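Local coordinates for protein PLP-Dependent L-Arginine Hydroxylase MppP (Streptomyces wadayamensis, PDB 6C92) that probably hydroxylates L-arginine with pyridoxal 5'-phosphate as cofactor, in a fold shared with the class I aminotransferases, at residues V111-D116 with N160-V165; C152-T157 with V184-T189; E310-A315 with V351-S356. All coordinates share one frame; numbering follows the deposited sequence.

Interaction 1 (V111-D116 with N160-V165). With EQJ ((E)-N~2~-({3-hydroxy-2-methyl-5-[(phosphonooxy)methyl]pyridin-4-yl}methylidene)-L-arginine), chain E.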
loop_
_atom_site.group_PDB
_atom_site.type_symbol
_atom_site.label_atom_id
_atom_site.label_comp_id
_atom_site.label_asym_id
_atom_site.label_seq_id
_atom_site.Cartn_x
_atom_site.Cartn_y
_atom_site.Cartn_z
ATOM N N VAL A 111 3.679 11.331 20.712
ATOM C CA VAL A 111 3.738 12.784 20.748
ATOM C C VAL A 111 2.384 13.384 20.409
ATOM O O VAL A 111 1.649 12.904 19.533
ATOM C CB VAL A 111 4.841 13.318 19.824
ATOM C CG1 VAL A 111 4.515 13.084 18.366
ATOM C CG2 VAL A 111 5.068 14.829 20.108
ATOM N N HIS A 112 2.058 14.462 21.114
ATOM C CA HIS A 112 0.770 15.096 21.023
ATOM C C HIS A 112 0.969 16.607 20.911
ATOM O O HIS A 112 1.669 17.183 21.741
ATOM C CB HIS A 112 -0.052 14.748 22.272
ATOM C CG HIS A 112 -1.462 15.254 22.244
ATOM N ND1 HIS A 112 -1.898 16.297 23.040
ATOM C CD2 HIS A 112 -2.550 14.834 21.551
ATOM C CE1 HIS A 112 -3.183 16.512 22.815
ATOM N NE2 HIS A 112 -3.607 15.633 21.926
ATOM N N PRO A 113 0.419 17.244 19.868
ATOM C CA PRO A 113 -0.356 16.688 18.752
ATOM C C PRO A 113 0.519 15.965 17.734
ATOM O O PRO A 113 1.741 16.070 17.796
ATOM C CB PRO A 113 -0.983 17.940 18.120
ATOM C CG PRO A 113 0.074 18.963 18.278
ATOM C CD PRO A 113 0.704 18.678 19.648
ATOM N N THR A 114 -0.105 15.233 16.817
ATOM C CA THR A 114 0.592 14.727 15.641
ATOM C C THR A 114 -0.463 14.347 14.615
ATOM O O THR A 114 -1.667 14.451 14.874
ATOM C CB THR A 114 1.522 13.557 16.004
ATOM O OG1 THR A 114 2.500 13.375 14.970
ATOM C CG2 THR A 114 0.768 12.271 16.199
ATOM N N PHE A 115 -0.018 13.900 13.437
ATOM C CA PHE A 115 -1.012 13.558 12.428
ATOM C C PHE A 115 -1.900 12.414 12.921
ATOM O O PHE A 115 -1.422 11.419 13.477
ATOM C CB PHE A 115 -0.380 13.186 11.083
ATOM C CG PHE A 115 -1.437 12.928 10.025
ATOM C CD1 PHE A 115 -2.306 13.952 9.646
ATOM C CD2 PHE A 115 -1.633 11.663 9.492
ATOM C CE1 PHE A 115 -3.316 13.731 8.721
ATOM C CE2 PHE A 115 -2.643 11.436 8.562
ATOM C CZ PHE A 115 -3.486 12.473 8.180
ATOM N N ASP A 116 -3.209 12.549 12.707
ATOM C CA ASP A 116 -4.140 11.721 13.454
ATOM C C ASP A 116 -4.168 10.270 12.985
ATOM O O ASP A 116 -4.529 9.397 13.784
ATOM C CB ASP A 116 -5.554 12.344 13.441
ATOM C CG ASP A 116 -6.288 12.205 12.100
ATOM O OD1 ASP A 116 -5.643 12.058 11.050
ATOM O OD2 ASP A 116 -7.541 12.259 12.120
ATOM N N ASN A 160 4.326 16.875 12.457
ATOM C CA ASN A 160 3.209 17.399 11.690
ATOM C C ASN A 160 2.090 17.457 12.713
ATOM O O ASN A 160 1.663 16.416 13.183
ATOM C CB ASN A 160 2.883 16.474 10.508
ATOM C CG ASN A 160 1.570 16.815 9.797
ATOM O OD1 ASN A 160 0.953 17.843 10.032
ATOM N ND2 ASN A 160 1.137 15.912 8.912
ATOM N N PRO A 161 1.554 18.645 13.025
ATOM C CA PRO A 161 1.555 19.893 12.248
ATOM C C PRO A 161 2.518 21.004 12.692
ATOM O O PRO A 161 2.506 22.058 12.079
ATOM C CB PRO A 161 0.108 20.372 12.422
ATOM C CG PRO A 161 -0.248 19.962 13.825
ATOM C CD PRO A 161 0.577 18.690 14.130
ATOM N N THR A 162 3.365 20.775 13.697
ATOM C CA THR A 162 4.090 21.875 14.337
ATOM C C THR A 162 5.455 22.156 13.733
ATOM O O THR A 162 6.024 23.225 13.998
ATOM C CB THR A 162 4.305 21.579 15.828
ATOM O OG1 THR A 162 5.237 20.488 15.956
ATOM C CG2 THR A 162 2.999 21.215 16.500
ATOM N N GLY A 163 6.011 21.242 12.950
ATOM C CA GLY A 163 7.357 21.409 12.446
ATOM C C GLY A 163 8.455 21.211 13.468
ATOM O O GLY A 163 9.634 21.345 13.120
ATOM N N ARG A 164 8.120 20.905 14.716
ATOM C CA ARG A 164 9.138 20.828 15.757
ATOM C C ARG A 164 10.076 19.649 15.487
ATOM O O ARG A 164 9.617 18.540 15.183
ATOM C CB ARG A 164 8.462 20.685 17.128
ATOM C CG ARG A 164 9.410 20.703 18.312
ATOM C CD ARG A 164 9.799 22.123 18.743
ATOM N NE ARG A 164 10.357 22.130 20.094
ATOM C CZ ARG A 164 9.654 22.314 21.211
ATOM N NH1 ARG A 164 8.344 22.522 21.183
ATOM N NH2 ARG A 164 10.270 22.287 22.377
ATOM N N VAL A 165 11.387 19.887 15.614
ATOM C CA VAL A 165 12.422 18.901 15.301
ATOM C C VAL A 165 13.061 18.388 16.590
ATOM O O VAL A 165 13.554 19.170 17.412
ATOM C CB VAL A 165 13.494 19.494 14.369
ATOM C CG1 VAL A 165 14.629 18.501 14.144
ATOM C CG2 VAL A 165 12.875 19.863 13.024
HETATM C C01 EQJ E . 3.794 12.470 9.851
HETATM C C02 EQJ E . 3.078 11.665 8.770
HETATM C C04 EQJ E . 2.818 9.581 7.731
HETATM C C05 EQJ E . 1.859 10.106 6.882
HETATM C C06 EQJ E . 1.167 9.184 5.822
HETATM C C12 EQJ E . 1.466 11.472 6.992
HETATM C C13 EQJ E . 0.422 12.043 6.021
HETATM C C15 EQJ E . -0.597 14.042 4.921
HETATM C C16 EQJ E . -1.620 13.109 4.203
HETATM C C17 EQJ E . -2.646 12.304 5.035
HETATM C C18 EQJ E . -3.384 11.338 4.071
HETATM C C20 EQJ E . -3.923 9.075 5.191
HETATM C C23 EQJ E . -1.252 15.254 5.592
HETATM C C26 EQJ E . 2.114 12.259 7.946
HETATM N N03 EQJ E . 3.399 10.381 8.650
HETATM N N14 EQJ E . 0.300 13.346 5.863
HETATM N N19 EQJ E . -4.302 10.449 4.799
HETATM N N21 EQJ E . -2.607 8.656 4.847
HETATM N N22 EQJ E . -4.743 8.273 5.845
HETATM O O07 EQJ E . 1.457 9.676 4.532
HETATM O O09 EQJ E . -0.671 9.484 3.100
HETATM O O10 EQJ E . 1.600 9.104 2.060
HETATM O O11 EQJ E . 0.587 7.477 3.651
HETATM O O24 EQJ E . -0.732 15.749 6.598
HETATM O O25 EQJ E . -2.289 15.789 5.135
HETATM O O27 EQJ E . 1.795 13.589 8.088
HETATM P P08 EQJ E . 0.689 8.928 3.271
#

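Interaction 2 (C152-T157 with V184-T189). With EQJ ((E)-N~2~-({3-hydroxy-2-methyl-5-[(phosphonooxy)methyl]pyridin-4-yl}methylidene)-L-arginine), chain E.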
loop_
_atom_site.group_PDB
_atom_site.type_symbol
_atom_site.label_atom_id
_atom_site.label_comp_id
_atom_site.label_asym_id
_atom_site.label_seq_id
_atom_site.Cartn_x
_atom_site.Cartn_y
_atom_site.Cartn_z
ATOM N N CYS A 152 6.364 1.139 23.775
ATOM C CA CYS A 152 6.852 1.890 22.638
ATOM C C CYS A 152 6.635 3.368 22.913
ATOM O O CYS A 152 5.615 3.754 23.503
ATOM C CB CYS A 152 6.119 1.476 21.354
ATOM S SG CYS A 152 6.564 2.411 19.844
ATOM N N VAL A 153 7.635 4.164 22.539
ATOM C CA VAL A 153 7.563 5.616 22.465
ATOM C C VAL A 153 7.625 5.987 20.986
ATOM O O VAL A 153 8.528 5.534 20.277
ATOM C CB VAL A 153 8.729 6.263 23.237
ATOM C CG1 VAL A 153 8.727 7.772 23.029
ATOM C CG2 VAL A 153 8.646 5.899 24.740
ATOM N N PHE A 154 6.669 6.792 20.513
ATOM C CA PHE A 154 6.548 7.138 19.099
ATOM C C PHE A 154 6.620 8.655 18.943
ATOM O O PHE A 154 5.767 9.375 19.473
ATOM C CB PHE A 154 5.234 6.611 18.529
ATOM C CG PHE A 154 5.141 6.673 17.033
ATOM C CD1 PHE A 154 5.069 7.891 16.370
ATOM C CD2 PHE A 154 5.130 5.504 16.290
ATOM C CE1 PHE A 154 4.990 7.948 14.983
ATOM C CE2 PHE A 154 5.057 5.537 14.902
ATOM C CZ PHE A 154 4.984 6.762 14.236
ATOM N N VAL A 155 7.601 9.125 18.177
ATOM C CA VAL A 155 7.819 10.554 17.923
ATOM C C VAL A 155 7.839 10.826 16.420
ATOM O O VAL A 155 8.619 10.227 15.675
ATOM C CB VAL A 155 9.131 11.047 18.558
ATOM C CG1 VAL A 155 9.342 12.518 18.219
ATOM C CG2 VAL A 155 9.122 10.806 20.072
ATOM N N THR A 156 7.024 11.782 15.993
ATOM C CA THR A 156 7.054 12.292 14.629
ATOM C C THR A 156 8.027 13.461 14.607
ATOM O O THR A 156 7.867 14.412 15.382
ATOM C CB THR A 156 5.650 12.729 14.212
ATOM O OG1 THR A 156 4.714 11.666 14.502
ATOM C CG2 THR A 156 5.608 13.111 12.727
ATOM N N THR A 157 9.070 13.372 13.793
ATOM C CA THR A 157 10.043 14.473 13.753
ATOM C C THR A 157 10.647 14.624 12.373
ATOM O O THR A 157 11.170 13.650 11.837
ATOM C CB THR A 157 11.190 14.284 14.787
ATOM O OG1 THR A 157 12.157 15.334 14.607
ATOM C CG2 THR A 157 11.892 12.921 14.644
ATOM N N VAL A 184 10.525 0.083 22.859
ATOM C CA VAL A 184 10.828 0.347 21.450
ATOM C C VAL A 184 10.744 1.843 21.221
ATOM O O VAL A 184 9.773 2.486 21.632
ATOM C CB VAL A 184 9.845 -0.387 20.524
ATOM C CG1 VAL A 184 10.101 -0.002 19.071
ATOM C CG2 VAL A 184 9.971 -1.873 20.721
ATOM N N LEU A 185 11.733 2.399 20.529
ATOM C CA LEU A 185 11.657 3.778 20.062
ATOM C C LEU A 185 11.317 3.783 18.584
ATOM O O LEU A 185 12.052 3.205 17.780
ATOM C CB LEU A 185 12.965 4.517 20.299
ATOM C CG LEU A 185 12.972 5.960 19.783
ATOM C CD1 LEU A 185 11.846 6.823 20.395
ATOM C CD2 LEU A 185 14.330 6.595 20.076
ATOM N N ALA A 186 10.214 4.439 18.233
ATOM C CA ALA A 186 9.748 4.515 16.856
ATOM C C ALA A 186 9.700 5.971 16.424
ATOM O O ALA A 186 9.164 6.827 17.144
ATOM C CB ALA A 186 8.374 3.876 16.684
ATOM N N LEU A 187 10.254 6.246 15.250
ATOM C CA LEU A 187 10.260 7.584 14.680
ATOM C C LEU A 187 9.547 7.605 13.332
ATOM O O LEU A 187 9.765 6.730 12.481
ATOM C CB LEU A 187 11.690 8.087 14.474
ATOM C CG LEU A 187 12.696 8.054 15.632
ATOM C CD1 LEU A 187 13.986 8.637 15.123
ATOM C CD2 LEU A 187 12.193 8.847 16.838
ATOM N N ASP A 188 8.722 8.629 13.133
ATOM C CA ASP A 188 8.159 8.966 11.820
ATOM C C ASP A 188 8.871 10.228 11.329
ATOM O O ASP A 188 8.705 11.310 11.912
ATOM C CB ASP A 188 6.649 9.150 11.927
ATOM C CG ASP A 188 6.002 9.561 10.596
ATOM O OD1 ASP A 188 6.624 10.294 9.795
ATOM O OD2 ASP A 188 4.844 9.174 10.368
ATOM N N THR A 189 9.674 10.082 10.269
ATOM C CA THR A 189 10.548 11.136 9.751
ATOM C C THR A 189 10.141 11.547 8.339
ATOM O O THR A 189 10.951 12.028 7.531
ATOM C CB THR A 189 12.001 10.685 9.815
ATOM O OG1 THR A 189 12.182 9.507 9.009
ATOM C CG2 THR A 189 12.347 10.365 11.238
HETATM C C01 EQJ E . 3.794 12.470 9.851
HETATM C C02 EQJ E . 3.078 11.665 8.770
HETATM C C04 EQJ E . 2.818 9.581 7.731
HETATM C C05 EQJ E . 1.859 10.106 6.882
HETATM C C06 EQJ E . 1.167 9.184 5.822
HETATM C C12 EQJ E . 1.466 11.472 6.992
HETATM C C13 EQJ E . 0.422 12.043 6.021
HETATM C C15 EQJ E . -0.597 14.042 4.921
HETATM C C16 EQJ E . -1.620 13.109 4.203
HETATM C C17 EQJ E . -2.646 12.304 5.035
HETATM C C18 EQJ E . -3.384 11.338 4.071
HETATM C C20 EQJ E . -3.923 9.075 5.191
HETATM C C23 EQJ E . -1.252 15.254 5.592
HETATM C C26 EQJ E . 2.114 12.259 7.946
HETATM N N03 EQJ E . 3.399 10.381 8.650
HETATM N N14 EQJ E . 0.300 13.346 5.863
HETATM N N19 EQJ E . -4.302 10.449 4.799
HETATM N N21 EQJ E . -2.607 8.656 4.847
HETATM N N22 EQJ E . -4.743 8.273 5.845
HETATM O O07 EQJ E . 1.457 9.676 4.532
HETATM O O09 EQJ E . -0.671 9.484 3.100
HETATM O O10 EQJ E . 1.600 9.104 2.060
HETATM O O11 EQJ E . 0.587 7.477 3.651
HETATM O O24 EQJ E . -0.732 15.749 6.598
HETATM O O25 EQJ E . -2.289 15.789 5.135
HETATM O O27 EQJ E . 1.795 13.589 8.088
HETATM P P08 EQJ E . 0.689 8.928 3.271
#

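Interaction 3 (E310-A315 with V351-S356). With EQJ ((E)-N~2~-({3-hydroxy-2-methyl-5-[(phosphonooxy)methyl]pyridin-4-yl}methylidene)-L-arginine), chain E.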
loop_
_atom_site.group_PDB
_atom_site.type_symbol
_atom_site.label_atom_id
_atom_site.label_comp_id
_atom_site.label_asym_id
_atom_site.label_seq_id
_atom_site.Cartn_x
_atom_site.Cartn_y
_atom_site.Cartn_z
ATOM N N GLU A 310 1.456 24.661 7.655
ATOM C CA GLU A 310 1.541 25.852 8.493
ATOM C C GLU A 310 0.293 25.966 9.360
ATOM O O GLU A 310 -0.833 25.913 8.855
ATOM C CB GLU A 310 1.700 27.103 7.613
ATOM C CG GLU A 310 1.702 28.441 8.348
ATOM C CD GLU A 310 2.968 28.705 9.158
ATOM O OE1 GLU A 310 3.837 27.816 9.283
ATOM O OE2 GLU A 310 3.088 29.825 9.690
ATOM N N ARG A 311 0.498 26.103 10.662
ATOM C CA ARG A 311 -0.591 26.334 11.590
ATOM C C ARG A 311 -0.852 27.823 11.718
ATOM O O ARG A 311 0.089 28.621 11.784
ATOM C CB ARG A 311 -0.271 25.756 12.964
ATOM C CG ARG A 311 -0.254 24.238 12.995
ATOM C CD ARG A 311 -0.413 23.704 14.436
ATOM N NE ARG A 311 0.627 24.213 15.326
ATOM C CZ ARG A 311 0.640 24.019 16.638
ATOM N NH1 ARG A 311 -0.330 23.317 17.227
ATOM N NH2 ARG A 311 1.630 24.516 17.363
ATOM N N VAL A 312 -2.133 28.182 11.761
ATOM C CA VAL A 312 -2.570 29.559 11.985
ATOM C C VAL A 312 -3.550 29.533 13.143
ATOM O O VAL A 312 -4.510 28.753 13.129
ATOM C CB VAL A 312 -3.215 30.175 10.731
ATOM C CG1 VAL A 312 -3.560 31.641 10.968
ATOM C CG2 VAL A 312 -2.263 30.058 9.545
ATOM N N ALA A 313 -3.284 30.352 14.157
ATOM C CA ALA A 313 -4.098 30.436 15.361
ATOM C C ALA A 313 -4.859 31.752 15.360
ATOM O O ALA A 313 -4.325 32.789 14.959
ATOM C CB ALA A 313 -3.242 30.353 16.623
ATOM N N PHE A 314 -6.104 31.709 15.792
ATOM C CA PHE A 314 -6.880 32.933 15.879
ATOM C C PHE A 314 -7.744 32.875 17.123
ATOM O O PHE A 314 -8.310 31.832 17.454
ATOM C CB PHE A 314 -7.738 33.170 14.622
ATOM C CG PHE A 314 -8.047 31.932 13.870
ATOM C CD1 PHE A 314 -8.972 31.038 14.362
ATOM C CD2 PHE A 314 -7.403 31.649 12.676
ATOM C CE1 PHE A 314 -9.254 29.876 13.686
ATOM C CE2 PHE A 314 -7.679 30.486 11.995
ATOM C CZ PHE A 314 -8.610 29.599 12.501
ATOM N N ALA A 315 -7.814 33.996 17.825
ATOM C CA ALA A 315 -8.669 34.079 18.990
ATOM C C ALA A 315 -10.090 34.442 18.571
ATOM O O ALA A 315 -10.334 35.000 17.493
ATOM C CB ALA A 315 -8.119 35.101 19.980
ATOM N N VAL A 351 -6.327 26.398 12.430
ATOM C CA VAL A 351 -6.435 25.635 11.194
ATOM C C VAL A 351 -5.032 25.364 10.672
ATOM O O VAL A 351 -4.063 26.040 11.027
ATOM C CB VAL A 351 -7.267 26.356 10.108
ATOM C CG1 VAL A 351 -8.705 26.512 10.569
ATOM C CG2 VAL A 351 -6.654 27.702 9.760
ATOM N N ARG A 352 -4.935 24.376 9.794
ATOM C CA ARG A 352 -3.681 24.064 9.141
ATOM C C ARG A 352 -3.822 24.361 7.661
ATOM O O ARG A 352 -4.877 24.102 7.072
ATOM C CB ARG A 352 -3.285 22.598 9.369
ATOM C CG ARG A 352 -1.814 22.330 9.049
ATOM C CD ARG A 352 -1.502 20.851 8.897
ATOM N NE ARG A 352 -2.041 20.290 7.650
ATOM C CZ ARG A 352 -1.859 19.040 7.243
ATOM N NH1 ARG A 352 -1.133 18.203 7.981
ATOM N NH2 ARG A 352 -2.396 18.621 6.087
ATOM N N ILE A 353 -2.741 24.896 7.078
ATOM C CA ILE A 353 -2.658 25.311 5.681
ATOM C C ILE A 353 -1.529 24.550 5.009
ATOM O O ILE A 353 -0.416 24.483 5.545
ATOM C CB ILE A 353 -2.397 26.826 5.563
ATOM C CG1 ILE A 353 -3.635 27.596 6.034
ATOM C CG2 ILE A 353 -1.962 27.223 4.130
ATOM C CD1 ILE A 353 -3.383 29.084 6.229
ATOM N N ALA A 354 -1.799 24.023 3.823
ATOM C CA ALA A 354 -0.797 23.274 3.081
ATOM C C ALA A 354 0.018 24.232 2.215
ATOM O O ALA A 354 -0.546 25.057 1.489
ATOM C CB ALA A 354 -1.468 22.201 2.228
ATOM N N LEU A 355 1.346 24.099 2.276
ATOM C CA LEU A 355 2.248 24.982 1.548
ATOM C C LEU A 355 2.819 24.362 0.278
ATOM O O LEU A 355 3.374 25.094 -0.548
ATOM C CB LEU A 355 3.428 25.383 2.438
ATOM C CG LEU A 355 3.376 26.643 3.294
ATOM C CD1 LEU A 355 1.981 27.047 3.708
ATOM C CD2 LEU A 355 4.263 26.442 4.490
ATOM N N SER A 356 2.739 23.038 0.116
ATOM C CA SER A 356 3.255 22.383 -1.088
ATOM C C SER A 356 2.222 22.544 -2.199
ATOM O O SER A 356 1.506 21.608 -2.582
ATOM C CB SER A 356 3.574 20.920 -0.836
ATOM O OG SER A 356 4.708 20.730 -0.004
HETATM C C01 EQJ E . 3.794 12.470 9.851
HETATM C C02 EQJ E . 3.078 11.665 8.770
HETATM C C04 EQJ E . 2.818 9.581 7.731
HETATM C C05 EQJ E . 1.859 10.106 6.882
HETATM C C06 EQJ E . 1.167 9.184 5.822
HETATM C C12 EQJ E . 1.466 11.472 6.992
HETATM C C13 EQJ E . 0.422 12.043 6.021
HETATM C C15 EQJ E . -0.597 14.042 4.921
HETATM C C16 EQJ E . -1.620 13.109 4.203
HETATM C C17 EQJ E . -2.646 12.304 5.035
HETATM C C18 EQJ E . -3.384 11.338 4.071
HETATM C C20 EQJ E . -3.923 9.075 5.191
HETATM C C23 EQJ E . -1.252 15.254 5.592
HETATM C C26 EQJ E . 2.114 12.259 7.946
HETATM N N03 EQJ E . 3.399 10.381 8.650
HETATM N N14 EQJ E . 0.300 13.346 5.863
HETATM N N19 EQJ E . -4.302 10.449 4.799
HETATM N N21 EQJ E . -2.607 8.656 4.847
HETATM N N22 EQJ E . -4.743 8.273 5.845
HETATM O O07 EQJ E . 1.457 9.676 4.532
HETATM O O09 EQJ E . -0.671 9.484 3.100
HETATM O O10 EQJ E . 1.600 9.104 2.060
HETATM O O11 EQJ E . 0.587 7.477 3.651
HETATM O O24 EQJ E . -0.732 15.749 6.598
HETATM O O25 EQJ E . -2.289 15.789 5.135
HETATM O O27 EQJ E . 1.795 13.589 8.088
HETATM P P08 EQJ E . 0.689 8.928 3.271
#

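Interaction 1 (V111-D116 with N160-V165)
Asn160 and Phe115, together with Pro113, Pro161 and Thr162, make a buried loop-to-loop contact beyond the ends of strands 107-112 and 152-156, beside the cofactor-substrate adduct. It illustrates how two loops can be held together largely by packing: no hydrogen bond passes directly between the segments. The carbonyl of Asn160 instead receives a CA-H...O contact from Thr114, with CA and O 3.2 Å apart. On the far side from the adduct, CG of Pro113 leans against CG2 of Thr162 at 4.1 Å and reaches CD of Pro161 as well. Both prolines follow cis peptide bonds, and an ST turn in which Thr162 OG1 accepts from the N of Arg164 continues the second loop; the same hydroxyl also bonds Glu134. Asn159 binds both Pro113 O and Thr114 OG1.

At the adduct, the Phe115 ring and the Asn160 amide run side by side with planes only 15° apart. Because CG of Phe115 stands anti to the backbone N (chi1 -176°), the ring lies with one face over the imine carbon C13, and its CZ comes within 3.3 Å of C17 in the substrate chain; Asp116 OD1 lies over the opposite face. ND2 of Asn160 grips two oxygens, the 3-hydroxyl oxygen O27 on the pyridine ring at 2.6 Å and O24 of the carboxylate at 3.0 Å, while OD1 accepts from Arg352, fixing which way the amide is turned. Replacing Phe115 by alanine would probably leave a gap over C13 and C17 and let the substrate chain shift. An asparagine before a cis proline, reaching the phenolic oxygen of the cofactor, is characteristic of the active site of class I aminotransferases.

Interaction 2 (C152-T157 with V184-T189)
Phe154 and Asp188 both set CG anti to the backbone N (chi1 -168° and 178°), and the two groups meet on the same face of the sheet. The ring passes obliquely across the aspartate, with its CE1 and CZ against the CB of Asp188, CE1 at 3.7 Å. CD2 of the same ring rests on the methyl of Ala186, again at 3.7 Å, and the carbonyl oxygen of Ala186 lies over a face of the ring, displaced toward its rim. Cys152 SG, one pair back toward the start of the strands, also touches that methyl, so sulfur and ring share it.

Beneath these side chains the backbones run parallel, joined by five bonds that alternate between the chains, from Val153 N to Val184 O up to Thr157 N to Asp188 O, the last at 2.8 Å. This is the classic beta-alpha-beta unit, with helix 168-181 linking two neighbouring strands of the central seven-stranded sheet. On the face toward that helix, Val153 and Leu185 cross each other, and Leu185 packs on Leu174, Ala175 and Cys178; Val155 meets CD2 of Leu187 farther along.

At the carboxyl end of the strands the sheet reaches the cofactor. OD2 of Asp188 approaches the pyridine nitrogen N03 to 2.5 Å, as in the family, where an aspartate faces this nitrogen and would be expected to favour its protonation. OD1 is held by the backbone N of Ser190, which positions the carboxylate. Thr156 points alongside Asp188: its CG2 touches the ring methyl C01 at 3.5 Å, while OG1 lies in the plane of the Phe154 ring at its edge and shares a hydrogen bond with Thr114 OG1.

Interaction 3 (E310-A315 with V351-S356)
Glu310 and Ile353 pair first by backbone: each N donates to the other's O, both at 2.8 Å, and Val312 and Val351 exchange a second such couple, with Arg311 and Arg352 forming the non-hydrogen-bonded pair between them. The result is a twisted antiparallel pairing of strands 309-314 and 350-354, the strand directions 145° apart.

Apolar packing fills the face bearing Val312, Val351 and Ile353. CG2 of Val312 meets CD1 of Ile353 at 3.6 Å, and Leu355 lays its CD1 against CB of Glu310. The Phe314 ring, though poorly ordered, meets CG1 of Val351 with its edge. Helix 256-292 backs this face through Leu292 and Val288.

Among the charged groups, Glu310 bends at chi2 to form salt bridges with Arg285 and Arg289 of that helix, while Arg311, on the opposite face, is paired with Asp302.

Arg352 lies on the same face as Arg311, where a bend at chi3 (72°) brings its guanidinium edge-on to the substrate carboxylate. NH1 donates to O24 at 2.8 Å, and NH2 reaches O25 almost straight (171°), with a weak second bond to O24; NH2 also bonds Ala26 O. This two-pronged clasp is the carboxylate-binding arginine expected in aminotransferases of this family, here carried by the sheet of the small domain.

Interactions 1 and 2 lie about 11 Å apart, centre to centre, and both reach the large mixed sheet, in which strands 107-112 and 152-156 are neighbours; along the chain their segments alternate. Interaction 3 comes later in sequence and belongs to the separate antiparallel sheet, its centre about 13 Å from that of interaction 1 and about 24 Å from that of interaction 2, which it does not touch. Interaction 1 forms the bridge: Asn160 is tied to Arg352, and Pro161 and Thr162 pack on Arg311. All three touch the adduct, at different groups: interaction 2 addresses the pyridine, interaction 3 the carboxylate, and interaction 1 both, so the binding site forms where the two sheets approach.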